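Side-chain contacts in acyl-coa oxidase (Arabidopsis thaliana, PDB 1W07), which oxidises long- and medium-chain acyl-CoAs to 2-trans-enoyl-CoAs with bound FAD in peroxisomal beta-oxidation, handing the electrons to oxygen to form hydrogen peroxide: residues A72-R75 / I76-R80; D100-W103 / G104-P108; A499-L502 / S503-E506; N507-Q510 / G511-L515; K549-L552 / N553-C556. The protein carries 1 engineered substitution. All coordinates share one frame; numbering follows the deposited sequence.

Contact 1 of 5, residues A72-R75 / I76-R80; sequences AFKR and IIELR
I76, I77, E78 and L79 each donate a backbone N-H to the carbonyl four residues earlier, A72 to R75, which makes this the last turns of helix 58-78; R80, with positive phi, is the C-prime residue of the Schellman motif that ends it. E78 is the acid of a three-residue salt-bridge network. Its chain runs out extended beyond CG and splits its oxygens between two bases. OE2 takes a hydrogen bond from R75 NH1 (3.0 Å), lying near the plane of the guanidinium, at its edge, although the carboxylate itself is turned 74° from that plane. OE1 faces K74 NZ across a weak bond of 3.3 Å, the lysine chain being bent at chi2 and chi3 to bring the ammonium round. L79 lies over one face of the same guanidinium, its CD1 3.6 Å from R75 NH2, while I76 CG1 rests 3.1 Å from A72 O. F73 packs elsewhere, onto V654 of the second subunit, and I76 packs on A86 and L89 of helix 83-93. With a carboxylate at its edge and leucine carbons over a face, R75 is restrained in two directions, and two cations probably favour an ionised E78.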
loop_
_atom_site.group_PDB
_atom_site.type_symbol
_atom_site.label_atom_id
_atom_site.label_comp_id
_atom_site.label_asym_id
_atom_site.label_seq_id
_atom_site.Cartn_x
_atom_site.Cartn_y
_atom_site.Cartn_z
ATOM N N ALA B 72 17.508 -24.513 -12.625
ATOM C CA ALA B 72 16.152 -25.042 -12.794
ATOM C C ALA B 72 16.098 -25.930 -14.027
ATOM O O ALA B 72 15.552 -27.030 -13.978
ATOM C CB ALA B 72 15.155 -23.901 -12.950
ATOM N N PHE B 73 16.650 -25.439 -15.132
ATOM C CA PHE B 73 16.680 -26.204 -16.376
ATOM C C PHE B 73 17.373 -27.535 -16.108
ATOM O O PHE B 73 16.885 -28.586 -16.518
ATOM C CB PHE B 73 17.455 -25.441 -17.457
ATOM C CG PHE B 73 16.859 -24.108 -17.814
ATOM C CD1 PHE B 73 17.673 -23.064 -18.251
ATOM C CD2 PHE B 73 15.488 -23.894 -17.723
ATOM C CE1 PHE B 73 17.129 -21.823 -18.587
ATOM C CE2 PHE B 73 14.934 -22.653 -18.059
ATOM C CZ PHE B 73 15.754 -21.622 -18.490
ATOM N N LYS B 74 18.512 -27.478 -15.420
ATOM C CA LYS B 74 19.281 -28.670 -15.082
ATOM C C LYS B 74 18.476 -29.661 -14.257
ATOM O O LYS B 74 18.447 -30.857 -14.563
ATOM C CB LYS B 74 20.540 -28.283 -14.305
ATOM C CG LYS B 74 21.610 -27.628 -15.154
ATOM C CD LYS B 74 22.513 -28.662 -15.812
ATOM C CE LYS B 74 23.395 -29.361 -14.778
ATOM N NZ LYS B 74 24.359 -30.325 -15.386
ATOM N N ARG B 75 17.821 -29.165 -13.212
ATOM C CA ARG B 75 17.029 -30.026 -12.340
ATOM C C ARG B 75 15.872 -30.683 -13.067
ATOM O O ARG B 75 15.570 -31.847 -12.826
ATOM C CB ARG B 75 16.504 -29.232 -11.135
ATOM C CG ARG B 75 17.601 -28.598 -10.296
ATOM C CD ARG B 75 18.602 -29.638 -9.816
ATOM N NE ARG B 75 18.011 -30.524 -8.819
ATOM C CZ ARG B 75 18.369 -31.792 -8.642
ATOM N NH1 ARG B 75 19.323 -32.332 -9.394
ATOM N NH2 ARG B 75 17.764 -32.525 -7.718
ATOM N N ILE B 76 15.220 -29.941 -13.954
ATOM C CA ILE B 76 14.097 -30.501 -14.695
ATOM C C ILE B 76 14.549 -31.677 -15.561
ATOM O O ILE B 76 13.823 -32.664 -15.721
ATOM C CB ILE B 76 13.434 -29.443 -15.591
ATOM C CG1 ILE B 76 12.826 -28.332 -14.722
ATOM C CG2 ILE B 76 12.362 -30.091 -16.450
ATOM C CD1 ILE B 76 12.287 -27.155 -15.518
ATOM N N ILE B 77 15.751 -31.563 -16.118
ATOM C CA ILE B 77 16.315 -32.604 -16.966
ATOM C C ILE B 77 16.822 -33.793 -16.147
ATOM O O ILE B 77 16.564 -34.945 -16.488
ATOM C CB ILE B 77 17.485 -32.051 -17.805
ATOM C CG1 ILE B 77 16.985 -30.950 -18.736
ATOM C CG2 ILE B 77 18.120 -33.168 -18.614
ATOM C CD1 ILE B 77 18.091 -30.222 -19.470
ATOM N N GLU B 78 17.540 -33.508 -15.067
ATOM C CA GLU B 78 18.095 -34.556 -14.217
ATOM C C GLU B 78 17.039 -35.305 -13.414
ATOM O O GLU B 78 17.223 -36.473 -13.062
ATOM C CB GLU B 78 19.137 -33.961 -13.268
ATOM C CG GLU B 78 20.377 -33.436 -13.994
ATOM C CD GLU B 78 21.287 -32.612 -13.101
ATOM O OE1 GLU B 78 22.372 -32.205 -13.572
ATOM O OE2 GLU B 78 20.918 -32.358 -11.932
ATOM N N LEU B 79 15.930 -34.633 -13.122
ATOM C CA LEU B 79 14.858 -35.245 -12.356
ATOM C C LEU B 79 13.756 -35.750 -13.279
ATOM O O LEU B 79 12.826 -36.417 -12.832
ATOM C CB LEU B 79 14.292 -34.244 -11.349
ATOM C CG LEU B 79 15.253 -33.783 -10.254
ATOM C CD1 LEU B 79 14.658 -32.599 -9.515
ATOM C CD2 LEU B 79 15.532 -34.924 -9.291
ATOM N N ARG B 80 13.865 -35.420 -14.563
ATOM C CA ARG B 80 12.890 -35.862 -15.558
ATOM C C ARG B 80 11.486 -35.408 -15.193
ATOM O O ARG B 80 10.532 -36.186 -15.269
ATOM C CB ARG B 80 12.925 -37.387 -15.657
ATOM C CG ARG B 80 14.336 -37.934 -15.767
ATOM C CD ARG B 80 14.498 -39.272 -15.062
ATOM N NE ARG B 80 15.913 -39.538 -14.797
ATOM C CZ ARG B 80 16.386 -40.661 -14.264
ATOM N NH1 ARG B 80 15.563 -41.654 -13.942
ATOM N NH2 ARG B 80 17.688 -40.791 -14.052
#

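Contact 2 of 5, residues D100-W103 / G104-P108; sequences DLHW and GMFVP
The H102 imidazole has V107 CG2 over one face and the F106 ring set obliquely beside it, with H102 ND1 3.8 Å from F106 CD2. The two ring planes are only 27° apart but slid so far, 5.7 Å between centroids, that they barely overlap. At its edge the imidazole meets the W103 indole: H102 CD2 stands over the centre of one indole face, 3.5 Å above the plane. V107 runs alongside W103, its CG2 3.7 Å from W103 CE3. H102 swings its ring back beside its own carbonyl carbon (chi1 179°), and both nitrogens are engaged beyond this helix, NE2 with A126 O and ND1 with G133 N. The backbone is that of helix 98-113 in the N-terminal alpha-helical domain of the acyl-CoA oxidase and dehydrogenase fold, interrupted by a wider pi-type turn at 104-106. There L101 O accepts from two donors, M105 N and F106 N, each at 2.9 Å. P108 brings no N-H to the turn before it, and its CD sits 3.2 Å from W103 O where the helix kinks. On the flavin side L101 and M105 run alongside each other, pointing the same way, L101 CD1 against M105 CG at 3.7 Å. L101 touches the bound FAD, and the M105 side chain is about 4 Å from those of Y135, an FAD-binding residue, and E424, the inferred proton acceptor.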
loop_
_atom_site.group_PDB
_atom_site.type_symbol
_atom_site.label_atom_id
_atom_site.label_comp_id
_atom_site.label_asym_id
_atom_site.label_seq_id
_atom_site.Cartn_x
_atom_site.Cartn_y
_atom_site.Cartn_z
ATOM N N ASP B 100 9.634 -16.492 -16.968
ATOM C CA ASP B 100 8.195 -16.367 -16.812
ATOM C C ASP B 100 7.531 -15.848 -18.083
ATOM O O ASP B 100 6.437 -16.292 -18.446
ATOM C CB ASP B 100 7.845 -15.437 -15.640
ATOM C CG ASP B 100 8.544 -15.826 -14.344
ATOM O OD1 ASP B 100 8.755 -17.035 -14.105
ATOM O OD2 ASP B 100 8.870 -14.913 -13.551
ATOM N N LEU B 101 8.187 -14.907 -18.755
ATOM C CA LEU B 101 7.625 -14.333 -19.972
ATOM C C LEU B 101 7.814 -15.245 -21.172
ATOM O O LEU B 101 6.967 -15.290 -22.062
ATOM C CB LEU B 101 8.235 -12.957 -20.254
ATOM C CG LEU B 101 7.703 -11.772 -19.441
ATOM C CD1 LEU B 101 6.197 -11.677 -19.616
ATOM C CD2 LEU B 101 8.045 -11.924 -17.967
ATOM N N HIS B 102 8.927 -15.967 -21.195
ATOM C CA HIS B 102 9.210 -16.900 -22.270
ATOM C C HIS B 102 8.088 -17.943 -22.356
ATOM O O HIS B 102 7.490 -18.137 -23.412
ATOM C CB HIS B 102 10.529 -17.609 -22.002
ATOM C CG HIS B 102 10.889 -18.618 -23.041
ATOM N ND1 HIS B 102 11.362 -18.266 -24.287
ATOM C CD2 HIS B 102 10.828 -19.972 -23.029
ATOM C CE1 HIS B 102 11.585 -19.360 -24.995
ATOM N NE2 HIS B 102 11.268 -20.410 -24.255
ATOM N N TRP B 103 7.810 -18.608 -21.234
ATOM C CA TRP B 103 6.772 -19.637 -21.158
ATOM C C TRP B 103 5.353 -19.075 -21.015
ATOM O O TRP B 103 4.387 -19.671 -21.497
ATOM C CB TRP B 103 7.035 -20.567 -19.967
ATOM C CG TRP B 103 8.282 -21.404 -20.068
ATOM C CD1 TRP B 103 9.234 -21.569 -19.104
ATOM C CD2 TRP B 103 8.696 -22.202 -21.181
ATOM N NE1 TRP B 103 10.216 -22.419 -19.546
ATOM C CE2 TRP B 103 9.910 -22.826 -20.819
ATOM C CE3 TRP B 103 8.159 -22.452 -22.452
ATOM C CZ2 TRP B 103 10.596 -23.691 -21.681
ATOM C CZ3 TRP B 103 8.842 -23.311 -23.312
ATOM C CH2 TRP B 103 10.049 -23.920 -22.919
ATOM N N GLY B 104 5.232 -17.932 -20.349
ATOM C CA GLY B 104 3.922 -17.353 -20.127
ATOM C C GLY B 104 3.332 -16.452 -21.192
ATOM O O GLY B 104 2.111 -16.290 -21.248
ATOM N N MET B 105 4.176 -15.874 -22.040
ATOM C CA MET B 105 3.692 -14.964 -23.080
ATOM C C MET B 105 4.241 -15.223 -24.482
ATOM O O MET B 105 3.477 -15.328 -25.450
ATOM C CB MET B 105 4.005 -13.516 -22.684
ATOM C CG MET B 105 3.305 -13.044 -21.409
ATOM S SD MET B 105 1.496 -13.076 -21.503
ATOM C CE MET B 105 1.162 -11.371 -22.089
ATOM N N PHE B 106 5.562 -15.310 -24.593
ATOM C CA PHE B 106 6.205 -15.535 -25.880
ATOM C C PHE B 106 5.665 -16.797 -26.548
ATOM O O PHE B 106 5.224 -16.750 -27.695
ATOM C CB PHE B 106 7.717 -15.645 -25.688
ATOM C CG PHE B 106 8.474 -15.848 -26.965
ATOM C CD1 PHE B 106 8.495 -14.852 -27.939
ATOM C CD2 PHE B 106 9.173 -17.028 -27.194
ATOM C CE1 PHE B 106 9.199 -15.021 -29.115
ATOM C CE2 PHE B 106 9.889 -17.211 -28.379
ATOM C CZ PHE B 106 9.901 -16.201 -29.341
ATOM N N VAL B 107 5.687 -17.919 -25.827
ATOM C CA VAL B 107 5.198 -19.178 -26.384
ATOM C C VAL B 107 3.700 -19.145 -26.687
ATOM O O VAL B 107 3.278 -19.478 -27.793
ATOM C CB VAL B 107 5.516 -20.356 -25.441
ATOM C CG1 VAL B 107 4.727 -21.594 -25.838
ATOM C CG2 VAL B 107 7.004 -20.653 -25.503
ATOM N N PRO B 108 2.877 -18.754 -25.705
ATOM C CA PRO B 108 1.428 -18.688 -25.923
ATOM C C PRO B 108 1.057 -17.805 -27.121
ATOM O O PRO B 108 0.068 -18.066 -27.809
ATOM C CB PRO B 108 0.914 -18.115 -24.608
ATOM C CG PRO B 108 1.872 -18.708 -23.602
ATOM C CD PRO B 108 3.208 -18.538 -24.283
#

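Contact 3 of 5, residues A499-L502 / S503-E506; sequences AKNL and SKFE
S503, L502 and N501 carry this contact at the C-terminal end of helix 480-503. S503 turns its hydroxyl back onto the helix: OG, placed between its own backbone N and carbonyl carbon (chi1 76°), donates to K500 O at 2.6 Å. Its backbone N goes to A499 O at 2.9 Å, so this one residue engages two successive carbonyls of the preceding turn, one through the main chain and one through the side chain. K504 N adds only a weak bond to K500 O.

N501 is met by the K504 side chain, which lies alongside it and points the same way. Extended beyond CG, the lysine passes N501 O with its CG and reaches the amide with its tip, where NZ donates to OD1 at 2.8 Å, tilted 25° from the carbonyl plane. The methylene before the charge also touches the amide, K504 CE being 3.1 Å from N501 OD1.

L502 serves mainly through its carbonyl, which accepts F505 N at 3.0 Å and also a hydrogen bond from Q508 NE2. The F505 ring turns an edge to both carbonyls, with CD1 3.2 Å from N501 O and 3.4 Å from L502 O, whereas the L502 side chain packs outside the turn, against M439 of helix 427-443 and L515. Residues 502-505 thus form a type I beta turn, a common way for a chain to leave a helix; here it leads towards helix 508-514 in the helical C-terminal part of the acyl-CoA oxidase fold.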
loop_
_atom_site.group_PDB
_atom_site.type_symbol
_atom_site.label_atom_id
_atom_site.label_comp_id
_atom_site.label_asym_id
_atom_site.label_seq_id
_atom_site.Cartn_x
_atom_site.Cartn_y
_atom_site.Cartn_z
ATOM N N ALA B 499 -27.983 3.319 -16.041
ATOM C CA ALA B 499 -28.585 3.314 -17.367
ATOM C C ALA B 499 -29.567 4.484 -17.507
ATOM O O ALA B 499 -29.551 5.199 -18.509
ATOM C CB ALA B 499 -29.297 2.001 -17.612
ATOM N N LYS B 500 -30.413 4.674 -16.501
ATOM C CA LYS B 500 -31.375 5.763 -16.534
ATOM C C LYS B 500 -30.670 7.115 -16.589
ATOM O O LYS B 500 -31.037 7.987 -17.379
ATOM C CB LYS B 500 -32.287 5.707 -15.307
ATOM C CG LYS B 500 -33.209 4.496 -15.283
ATOM C CD LYS B 500 -34.041 4.420 -14.008
ATOM C CE LYS B 500 -34.932 3.183 -14.018
ATOM N NZ LYS B 500 -35.525 2.887 -12.683
ATOM N N ASN B 501 -29.661 7.294 -15.744
ATOM C CA ASN B 501 -28.929 8.554 -15.725
ATOM C C ASN B 501 -28.210 8.775 -17.049
ATOM O O ASN B 501 -28.018 9.914 -17.467
ATOM C CB ASN B 501 -27.939 8.585 -14.562
ATOM C CG ASN B 501 -28.646 8.627 -13.219
ATOM O OD1 ASN B 501 -29.661 9.314 -13.067
ATOM N ND2 ASN B 501 -28.119 7.911 -12.241
ATOM N N LEU B 502 -27.817 7.682 -17.695
ATOM C CA LEU B 502 -27.164 7.820 -18.993
ATOM C C LEU B 502 -28.177 8.326 -20.010
ATOM O O LEU B 502 -27.918 9.302 -20.729
ATOM C CB LEU B 502 -26.629 6.472 -19.488
ATOM C CG LEU B 502 -25.410 5.839 -18.841
ATOM C CD1 LEU B 502 -25.023 4.613 -19.671
ATOM C CD2 LEU B 502 -24.255 6.839 -18.792
ATOM N N SER B 503 -29.333 7.662 -20.074
ATOM C CA SER B 503 -30.395 8.008 -21.016
ATOM C C SER B 503 -30.803 9.488 -21.026
ATOM O O SER B 503 -31.423 9.940 -21.979
ATOM C CB SER B 503 -31.650 7.154 -20.760
ATOM O OG SER B 503 -32.372 7.599 -19.615
ATOM N N LYS B 504 -30.462 10.237 -19.981
ATOM C CA LYS B 504 -30.843 11.645 -19.959
ATOM C C LYS B 504 -29.774 12.594 -20.495
ATOM O O LYS B 504 -29.746 13.777 -20.146
ATOM C CB LYS B 504 -31.273 12.083 -18.553
ATOM C CG LYS B 504 -30.290 11.792 -17.441
ATOM C CD LYS B 504 -30.978 11.968 -16.091
ATOM C CE LYS B 504 -30.040 11.715 -14.921
ATOM N NZ LYS B 504 -30.747 11.835 -13.610
ATOM N N PHE B 505 -28.901 12.060 -21.342
ATOM C CA PHE B 505 -27.839 12.838 -21.978
ATOM C C PHE B 505 -28.081 12.763 -23.478
ATOM O O PHE B 505 -28.487 11.721 -23.995
ATOM C CB PHE B 505 -26.452 12.243 -21.687
ATOM C CG PHE B 505 -25.901 12.600 -20.334
ATOM C CD1 PHE B 505 -26.266 11.879 -19.201
ATOM C CD2 PHE B 505 -25.022 13.671 -20.194
ATOM C CE1 PHE B 505 -25.766 12.216 -17.951
ATOM C CE2 PHE B 505 -24.515 14.021 -18.947
ATOM C CZ PHE B 505 -24.886 13.294 -17.822
ATOM N N GLU B 506 -27.832 13.862 -24.180
ATOM C CA GLU B 506 -28.017 13.881 -25.627
ATOM C C GLU B 506 -26.993 12.952 -26.271
ATOM O O GLU B 506 -27.338 12.094 -27.085
ATOM C CB GLU B 506 -27.850 15.303 -26.157
#

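Contact 4 of 5, residues N507-Q510 / G511-L515; sequences NQEQ and GFQEL
Q513 reaches back one helical turn to E509, an i to i+4 side-chain bond on the short, N-capped helix 508-514. From its base, Q513 CB lies 3.6 Å from both E509 O and Q510 O. CG moves in to 3.2 Å from E509 O, and the bend at chi2 (-51°) swings the amide over towards the glutamate, bringing CD to 4.0 Å from E509 OE2. At the tip NE2 donates to that oxygen at 3.0 Å, with the carboxylate oxygen lying in the plane of the amide and an N-H to oxygen angle of 158°. E509 is bent at its own chi2 and crosses the glutamine at a slant, the carboxylate turned 35° from the amide plane. Its OE2 also makes a long, weak ion pair with R436, whose guanidinium forms a cation-pi contact with F512. A leucine in place of Q513 would probably leave E509 OE2 without this amide donor and the carboxylate more free to turn. Q513 also packs on Y327 of the second subunit, one of the residues lining an FAD pocket. At the other end of the helix N507 OD1 caps the first turn, accepting E509 N at 3.0 Å in the carbonyl plane and Q510 N, weakly, at 3.3 Å.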
loop_
_atom_site.group_PDB
_atom_site.type_symbol
_atom_site.label_atom_id
_atom_site.label_comp_id
_atom_site.label_asym_id
_atom_site.label_seq_id
_atom_site.Cartn_x
_atom_site.Cartn_y
_atom_site.Cartn_z
ATOM N N ASN B 507 -25.730 13.128 -25.896
ATOM C CA ASN B 507 -24.648 12.301 -26.417
ATOM C C ASN B 507 -24.364 11.213 -25.384
ATOM O O ASN B 507 -23.867 11.501 -24.289
ATOM C CB ASN B 507 -23.396 13.145 -26.626
ATOM C CG ASN B 507 -22.321 12.405 -27.388
ATOM O OD1 ASN B 507 -22.048 11.234 -27.124
ATOM N ND2 ASN B 507 -21.692 13.091 -28.334
ATOM N N GLN B 508 -24.685 9.969 -25.737
ATOM C CA GLN B 508 -24.495 8.829 -24.845
ATOM C C GLN B 508 -23.061 8.621 -24.365
ATOM O O GLN B 508 -22.850 8.189 -23.233
ATOM C CB GLN B 508 -25.007 7.554 -25.516
ATOM C CG GLN B 508 -26.517 7.514 -25.597
ATOM C CD GLN B 508 -27.163 7.496 -24.225
ATOM O OE1 GLN B 508 -27.230 6.454 -23.572
ATOM N NE2 GLN B 508 -27.629 8.657 -23.772
ATOM N N GLU B 509 -22.083 8.919 -25.218
ATOM C CA GLU B 509 -20.691 8.764 -24.831
ATOM C C GLU B 509 -20.315 9.862 -23.837
ATOM O O GLU B 509 -19.490 9.648 -22.944
ATOM C CB GLU B 509 -19.780 8.826 -26.058
ATOM C CG GLU B 509 -18.347 8.369 -25.790
ATOM C CD GLU B 509 -18.284 7.023 -25.076
ATOM O OE1 GLU B 509 -19.030 6.099 -25.468
ATOM O OE2 GLU B 509 -17.478 6.877 -24.133
ATOM N N GLN B 510 -20.911 11.043 -23.995
ATOM C CA GLN B 510 -20.644 12.144 -23.077
ATOM C C GLN B 510 -21.177 11.765 -21.704
ATOM O O GLN B 510 -20.522 11.995 -20.692
ATOM C CB GLN B 510 -21.329 13.441 -23.532
ATOM C CG GLN B 510 -20.523 14.266 -24.523
ATOM C CD GLN B 510 -21.079 15.676 -24.716
ATOM O OE1 GLN B 510 -20.395 16.550 -25.240
ATOM N NE2 GLN B 510 -22.327 15.894 -24.302
ATOM N N GLY B 511 -22.380 11.199 -21.670
ATOM C CA GLY B 511 -22.968 10.795 -20.404
ATOM C C GLY B 511 -22.137 9.708 -19.731
ATOM O O GLY B 511 -21.947 9.717 -18.512
ATOM N N PHE B 512 -21.648 8.769 -20.534
ATOM C CA PHE B 512 -20.835 7.667 -20.036
ATOM C C PHE B 512 -19.590 8.229 -19.345
ATOM O O PHE B 512 -19.218 7.771 -18.261
ATOM C CB PHE B 512 -20.409 6.755 -21.189
ATOM C CG PHE B 512 -19.859 5.420 -20.742
ATOM C CD1 PHE B 512 -20.708 4.336 -20.544
ATOM C CD2 PHE B 512 -18.497 5.254 -20.501
ATOM C CE1 PHE B 512 -20.219 3.113 -20.113
ATOM C CE2 PHE B 512 -17.988 4.024 -20.065
ATOM C CZ PHE B 512 -18.848 2.951 -19.870
ATOM N N GLN B 513 -18.954 9.220 -19.975
ATOM C CA GLN B 513 -17.749 9.851 -19.436
ATOM C C GLN B 513 -18.034 10.642 -18.163
ATOM O O GLN B 513 -17.221 10.666 -17.234
ATOM C CB GLN B 513 -17.120 10.777 -20.486
ATOM C CG GLN B 513 -16.530 10.045 -21.689
ATOM C CD GLN B 513 -15.571 8.920 -21.296
ATOM O OE1 GLN B 513 -14.680 9.104 -20.465
ATOM N NE2 GLN B 513 -15.744 7.755 -21.911
ATOM N N GLU B 514 -19.189 11.296 -18.126
ATOM C CA GLU B 514 -19.588 12.076 -16.963
ATOM C C GLU B 514 -19.815 11.167 -15.748
ATOM O O GLU B 514 -19.438 11.511 -14.627
ATOM C CB GLU B 514 -20.877 12.840 -17.285
ATOM C CG GLU B 514 -21.364 13.792 -16.198
ATOM C CD GLU B 514 -20.340 14.855 -15.850
ATOM O OE1 GLU B 514 -19.616 15.298 -16.762
ATOM O OE2 GLU B 514 -20.262 15.252 -14.668
ATOM N N LEU B 515 -20.422 10.004 -15.975
ATOM C CA LEU B 515 -20.728 9.083 -14.889
ATOM C C LEU B 515 -19.728 7.936 -14.715
ATOM O O LEU B 515 -20.066 6.898 -14.134
ATOM C CB LEU B 515 -22.134 8.516 -15.094
ATOM C CG LEU B 515 -23.268 9.536 -15.283
ATOM C CD1 LEU B 515 -24.554 8.800 -15.555
ATOM C CD2 LEU B 515 -23.426 10.399 -14.047
#

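Contact 5 of 5, residues K549-L552 / N553-C556; sequences KKQL and NNLC
Q551 and N554 supply the side-chain polar link, one amide donating to the other three residues back. N554 ND2 gives a weak hydrogen bond to Q551 OE1 at 3.3 Å, with an N-H to oxygen angle of 153°. The amides cross with their planes 68° apart, and Q551 NE2 lies equally near N554 ND2, though both are donors and cannot bond. A water accepts from both, 3.0 Å from Q551 NE2 and 3.1 Å from N554 ND2, which ties the two amides together a second time. N554 has its CG beside the backbone N (chi1 -72°), which turns the amide back along the helix towards Q551. A leucine here would probably leave Q551 OE1 without its amide donor and the bridging water with one donor fewer.

The main-chain bonds are those of a regular alpha-helix, 548-566, in the helical C-terminal part of the acyl-CoA oxidase fold: N553, N554, L555 and C556 donate to the carbonyls of K549, K550, Q551 and L552, the last pair closing to 2.8 Å.

Other close touches set side-chain carbons against backbone carbonyls. N553 CB lies 3.3 Å from K550 O, C556 CB is as close to L552 O, and L555 CG approaches Q551 O at 3.5 Å. Outward packing joins the helix to its neighbours: L552 and L555 rest on Y342 of helix 328-363, C556 on F535 and I536 of helix 516-538, and N554 on L592 and V596 of helix 579-596. K549 NZ binds the carbonyls of Q541 and L539.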
loop_
_atom_site.group_PDB
_atom_site.type_symbol
_atom_site.label_atom_id
_atom_site.label_comp_id
_atom_site.label_asym_id
_atom_site.label_seq_id
_atom_site.Cartn_x
_atom_site.Cartn_y
_atom_site.Cartn_z
ATOM N N LYS B 549 -16.356 -28.355 5.754
ATOM C CA LYS B 549 -17.386 -27.553 5.111
ATOM C C LYS B 549 -17.915 -26.463 6.039
ATOM O O LYS B 549 -18.230 -25.367 5.591
ATOM C CB LYS B 549 -18.538 -28.441 4.615
ATOM C CG LYS B 549 -19.692 -27.635 4.007
ATOM C CD LYS B 549 -20.775 -28.501 3.372
ATOM C CE LYS B 549 -20.361 -28.998 1.998
ATOM N NZ LYS B 549 -21.519 -29.575 1.260
ATOM N N LYS B 550 -17.995 -26.768 7.329
ATOM C CA LYS B 550 -18.479 -25.803 8.305
ATOM C C LYS B 550 -17.587 -24.558 8.350
ATOM O O LYS B 550 -18.081 -23.422 8.401
ATOM C CB LYS B 550 -18.530 -26.458 9.684
ATOM C CG LYS B 550 -18.868 -25.515 10.819
ATOM C CD LYS B 550 -20.292 -24.988 10.719
ATOM C CE LYS B 550 -20.584 -24.011 11.843
ATOM N NZ LYS B 550 -20.238 -24.616 13.156
ATOM N N GLN B 551 -16.275 -24.765 8.343
ATOM C CA GLN B 551 -15.369 -23.626 8.366
ATOM C C GLN B 551 -15.439 -22.847 7.055
ATOM O O GLN B 551 -15.347 -21.629 7.066
ATOM C CB GLN B 551 -13.940 -24.084 8.662
ATOM C CG GLN B 551 -13.764 -24.575 10.087
ATOM C CD GLN B 551 -14.330 -23.596 11.094
ATOM O OE1 GLN B 551 -13.950 -22.425 11.117
ATOM N NE2 GLN B 551 -15.252 -24.067 11.930
ATOM N N LEU B 552 -15.610 -23.535 5.929
ATOM C CA LEU B 552 -15.728 -22.848 4.646
ATOM C C LEU B 552 -17.016 -22.018 4.643
ATOM O O LEU B 552 -17.080 -20.931 4.058
ATOM C CB LEU B 552 -15.750 -23.855 3.492
ATOM C CG LEU B 552 -14.431 -24.604 3.270
ATOM C CD1 LEU B 552 -14.593 -25.621 2.146
ATOM C CD2 LEU B 552 -13.332 -23.598 2.940
ATOM N N ASN B 553 -18.042 -22.532 5.314
ATOM C CA ASN B 553 -19.323 -21.837 5.407
ATOM C C ASN B 553 -19.109 -20.547 6.190
ATOM O O ASN B 553 -19.607 -19.484 5.808
ATOM C CB ASN B 553 -20.359 -22.719 6.110
ATOM C CG ASN B 553 -21.752 -22.135 6.046
ATOM O OD1 ASN B 553 -22.489 -22.349 5.082
ATOM N ND2 ASN B 553 -22.115 -21.370 7.064
ATOM N N ASN B 554 -18.359 -20.635 7.283
ATOM C CA ASN B 554 -18.066 -19.447 8.088
ATOM C C ASN B 554 -17.391 -18.377 7.226
ATOM O O ASN B 554 -17.804 -17.228 7.216
ATOM C CB ASN B 554 -17.137 -19.793 9.274
ATOM C CG ASN B 554 -17.824 -20.602 10.373
ATOM O OD1 ASN B 554 -19.028 -20.464 10.610
ATOM N ND2 ASN B 554 -17.044 -21.414 11.081
ATOM N N LEU B 555 -16.337 -18.764 6.511
ATOM C CA LEU B 555 -15.604 -17.829 5.667
ATOM C C LEU B 555 -16.491 -17.280 4.549
ATOM O O LEU B 555 -16.449 -16.086 4.243
ATOM C CB LEU B 555 -14.364 -18.511 5.072
ATOM C CG LEU B 555 -13.299 -18.994 6.068
ATOM C CD1 LEU B 555 -12.160 -19.719 5.320
ATOM C CD2 LEU B 555 -12.781 -17.789 6.862
ATOM N N CYS B 556 -17.304 -18.146 3.949
ATOM C CA CYS B 556 -18.196 -17.724 2.879
ATOM C C CYS B 556 -19.057 -16.557 3.309
ATOM O O CYS B 556 -19.146 -15.560 2.592
ATOM C CB CYS B 556 -19.108 -18.874 2.431
ATOM S SG CYS B 556 -20.362 -18.423 1.194
HETATM O O HOH W 1 -17.040 -22.737 13.922
#

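Contacts 3 and 4 are consecutive and touch, their centres about 8 Å apart: the chain leaves helix 480-503, turns, and enters helix 508-514. N501 CB lies against L515 CD1 at 3.5 Å, and F505 CG packs on G511 CA at 3.4 Å. Contacts 1 and 2 share the N-terminal helical region without touching, their centres about 19 Å apart. Contact 2 alone touches the flavin and comes about 4 Å from E424, the inferred proton acceptor; in contact 4 the Q513 side chain is about 6 Å from a bound FAD. Contacts 1 and 4 both meet the second subunit of the homodimer. Contact 5 stands apart, its centre about 37 Å from that of contact 2.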